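Local coordinates for putative hydrolase (Chromobacterium violaceum, PDB 3MCW), which probably acts as a hydrolase of the isochorismatase family, although its substrate is not established, at residues I91-T95 with N96-I100; A189-G192 with N193-G196. One frame throughout, in Å; residues are numbered along the deposited sequence. Where two conformers were deposited one is given.

Interaction 1 of 2, residues I91-T95 with N96-I100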
# COMPACT_ATOMS: atom_id res chain seq x y z
N ILE A 91 5.83 19.47 1.33
CA ILE A 91 4.44 19.12 1.53
C ILE A 91 4.32 18.29 2.78
O ILE A 91 4.96 17.25 2.91
CB ILE A 91 3.83 18.39 0.34
CG1 ILE A 91 3.87 19.30 -0.91
CG2 ILE A 91 2.44 17.88 0.63
CD1 ILE A 91 3.39 18.66 -2.17
N ALA A 92 3.52 18.75 3.73
CA ALA A 92 3.28 18.05 4.96
C ALA A 92 2.09 17.10 4.84
O ALA A 92 1.07 17.44 4.22
CB ALA A 92 3.00 19.06 6.11
N LYS A 93 2.20 15.95 5.45
CA LYS A 93 1.10 14.97 5.48
C LYS A 93 0.87 14.50 6.89
O LYS A 93 1.74 14.60 7.75
CB LYS A 93 1.44 13.76 4.60
CG LYS A 93 2.57 12.87 5.12
CD LYS A 93 2.90 11.74 4.11
CE LYS A 93 4.05 10.84 4.53
NZ LYS A 93 3.78 10.10 5.73
N GLN A 94 -0.31 13.93 7.14
CA GLN A 94 -0.66 13.41 8.47
C GLN A 94 -0.98 11.93 8.43
O GLN A 94 -1.22 11.37 9.47
CB GLN A 94 -1.83 14.16 9.07
CG GLN A 94 -1.47 15.56 9.44
CD GLN A 94 -2.55 16.22 10.27
OE1 GLN A 94 -3.09 15.65 11.23
NE2 GLN A 94 -2.86 17.43 9.91
N THR A 95 -0.98 11.30 7.25
CA THR A 95 -1.19 9.87 7.14
C THR A 95 -0.01 9.27 6.41
O THR A 95 0.93 9.96 6.05
CB THR A 95 -2.50 9.48 6.38
OG1 THR A 95 -2.85 8.18 6.78
CG2 THR A 95 -2.29 9.33 4.87
N ASN A 96 -0.06 7.98 6.12
CA ASN A 96 1.10 7.34 5.51
C ASN A 96 1.34 7.76 4.07
O ASN A 96 2.46 8.03 3.67
CB ASN A 96 0.98 5.83 5.62
CG ASN A 96 0.77 5.42 7.05
OD1 ASN A 96 -0.33 5.14 7.48
ND2 ASN A 96 1.84 5.48 7.83
N SER A 97 0.29 7.74 3.25
CA SER A 97 0.44 8.13 1.86
C SER A 97 0.60 9.63 1.69
O SER A 97 -0.23 10.39 2.14
CB SER A 97 -0.77 7.67 1.05
OG SER A 97 -0.59 8.20 -0.27
N ALA A 98 1.61 10.01 0.92
CA ALA A 98 1.87 11.44 0.62
C ALA A 98 0.77 12.09 -0.22
O ALA A 98 0.78 13.30 -0.35
CB ALA A 98 3.21 11.59 -0.07
N PHE A 99 -0.14 11.29 -0.80
CA PHE A 99 -1.22 11.84 -1.59
C PHE A 99 -2.45 12.27 -0.78
O PHE A 99 -3.23 13.13 -1.21
CB PHE A 99 -1.68 10.84 -2.66
CG PHE A 99 -0.64 10.58 -3.70
CD1 PHE A 99 -0.49 11.41 -4.81
CD2 PHE A 99 0.24 9.51 -3.58
CE1 PHE A 99 0.46 11.20 -5.76
CE2 PHE A 99 1.20 9.30 -4.52
CZ PHE A 99 1.32 10.14 -5.63
N ILE A 100 -2.65 11.68 0.37
CA ILE A 100 -3.92 11.81 1.07
C ILE A 100 -3.91 13.04 1.93
O ILE A 100 -3.07 13.24 2.79
CB ILE A 100 -4.29 10.53 1.82
CG1 ILE A 100 -4.63 9.44 0.77
CG2 ILE A 100 -5.49 10.81 2.75
CD1 ILE A 100 -4.91 8.07 1.31
O HOH W 1 -2.48 14.46 5.25
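Lys93, at the C-terminal end of strand 89-93, faces Ala98 across a reversal of the chain, their CA atoms 6.1 Å apart, and a type I turn from Ser97 to Ile100 follows. This lies at the C-terminal ends of the strands of the parallel sheet, where isochorismatase-type folds carry an Asp-Lys-Cys triad; Asp19 and Lys93 probably correspond to its Asp and Lys, and Ser126 appears to stand where the cysteine usually lies. The lysine chain runs extended along the loop, its CD 3.7 Å from Ala98 CA, then bends at the last torsion (chi4 64°). That bend brings NZ back to the backbone: it donates to Thr95 O at 2.9 Å, tilted 20° from the carbonyl plane, and weakly to Asn96 O at 3.2 Å. NZ also forms a salt bridge to Asp19 and hydrogen bonds with His60 and Ser126. In one of the two Thr95 conformers, methyl CG2 packs on the loop, 3.8 Å from Ile100 CB. Asn96 turns away, its amide hydrogen-bonded to Glu177 and Asn136 of the second subunit. A water bridges Gln94 N to Ile100 O, while Ser97 OG forms an ST turn by accepting from Phe99 N at 3.2 Å.

Interaction 2 of 2, residues A189-G192 with N193-G196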
# COMPACT_ATOMS: atom_id res chain seq x y z
N ALA A 189 23.12 7.83 -13.34
CA ALA A 189 23.61 7.61 -14.70
C ALA A 189 22.53 7.99 -15.71
O ALA A 189 22.81 8.62 -16.74
CB ALA A 189 24.03 6.17 -14.87
N ALA A 190 21.28 7.64 -15.43
CA ALA A 190 20.17 7.93 -16.34
C ALA A 190 19.95 9.44 -16.51
O ALA A 190 19.60 9.90 -17.61
CB ALA A 190 18.89 7.25 -15.88
N LEU A 191 20.17 10.21 -15.45
CA LEU A 191 20.06 11.67 -15.58
C LEU A 191 21.00 12.22 -16.65
O LEU A 191 20.63 13.13 -17.38
CB LEU A 191 20.37 12.36 -14.27
CG LEU A 191 19.40 12.16 -13.11
CD1 LEU A 191 19.87 12.90 -11.89
CD2 LEU A 191 17.98 12.58 -13.51
N GLY A 192 22.20 11.68 -16.72
CA GLY A 192 23.18 12.10 -17.70
C GLY A 192 22.84 11.81 -19.14
O GLY A 192 23.48 12.36 -20.02
N ASN A 193 21.86 10.93 -19.37
CA ASN A 193 21.41 10.55 -20.71
C ASN A 193 20.20 11.32 -21.20
O ASN A 193 19.84 11.21 -22.38
CB ASN A 193 21.15 9.04 -20.80
CG ASN A 193 22.38 8.21 -20.54
OD1 ASN A 193 22.29 7.13 -19.94
ND2 ASN A 193 23.53 8.71 -20.96
N ILE A 194 19.60 12.16 -20.35
CA ILE A 194 18.42 12.89 -20.75
C ILE A 194 18.71 13.83 -21.91
O ILE A 194 17.98 13.86 -22.89
CB ILE A 194 17.83 13.66 -19.57
CG1 ILE A 194 17.23 12.65 -18.58
CG2 ILE A 194 16.76 14.68 -20.05
CD1 ILE A 194 16.73 13.28 -17.32
N ALA A 195 19.78 14.60 -21.79
CA ALA A 195 20.04 15.67 -22.76
C ALA A 195 20.15 15.13 -24.19
O ALA A 195 19.62 15.71 -25.12
CB ALA A 195 21.30 16.45 -22.38
N GLY A 196 20.85 14.00 -24.34
CA GLY A 196 21.11 13.41 -25.62
C GLY A 196 19.93 12.73 -26.24
O GLY A 196 19.99 12.40 -27.44
O HOH W 2 21.39 14.93 -19.39
O HOH W 3 22.96 13.01 -22.69
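Leu191 and Ile194 run alongside each other in the same direction and bring their methyls CD2 and CD1 to 4.1 Å where the chain continues from helix 184-191. Ile194 CG1 is placed beside its own backbone N (chi1 -70°), which carries the branch back over the preceding turn, 3.6 Å from Leu191 O. This face is buried against the fold: Leu191 packs on Trp48 and Arg51 of helix 37-51 and on Phe8 and Leu53, and Ile194 touches Asp11.

Two backbone bonds hold the turn that carries these side chains. Asn193 N donates to Ala190 O at 3.0 Å, and Ile194 N to Leu191 O at 3.3 Å.

Away from the buried face the contact is looser. Asn193, exposed, swings its amide back along the helix, where OD1 comes to 3.6 Å from Ala189 O without bonding to it, and ND2 lies 3.8 Å from Gly192 O. Separately from this amide, two waters bridge the backbone further on: one donates to Leu191 O and accepts from Ala195 N, and a second links Gly192 O to Gly196 N in the same manner, so that each spans four residues in place of a direct bond. The whole is a type I turn from Leu191 to Ile194, with i to i+3 bonds, that leads from helix 184-191 into the 3-10 segment beginning at Ala195, with waters inserted between the i and i+4 partners.

How the interactions relate
Following the chain from its N terminus, interaction 1 comes first, where residues 91-100 leave strand 89-93, an outermost strand of the parallel sheet, and reverse direction before helix 104-111. The chain then supplies the remaining strands and helices, including helix 123-136, before interaction 2 forms between residues 189-191 of helix 184-191 and those that follow. The two come in series, neither nested nor crossing, and each closes a short local turn. Interactions 1 and 2 lie on opposite sides of the chain's centre and do not touch. Interaction 1 ties the sheet edge to the subunit interface; in interaction 2, Leu191 packs on helix 37-51, and the tail that follows lies by the loop of Asp11, touching no other subunit.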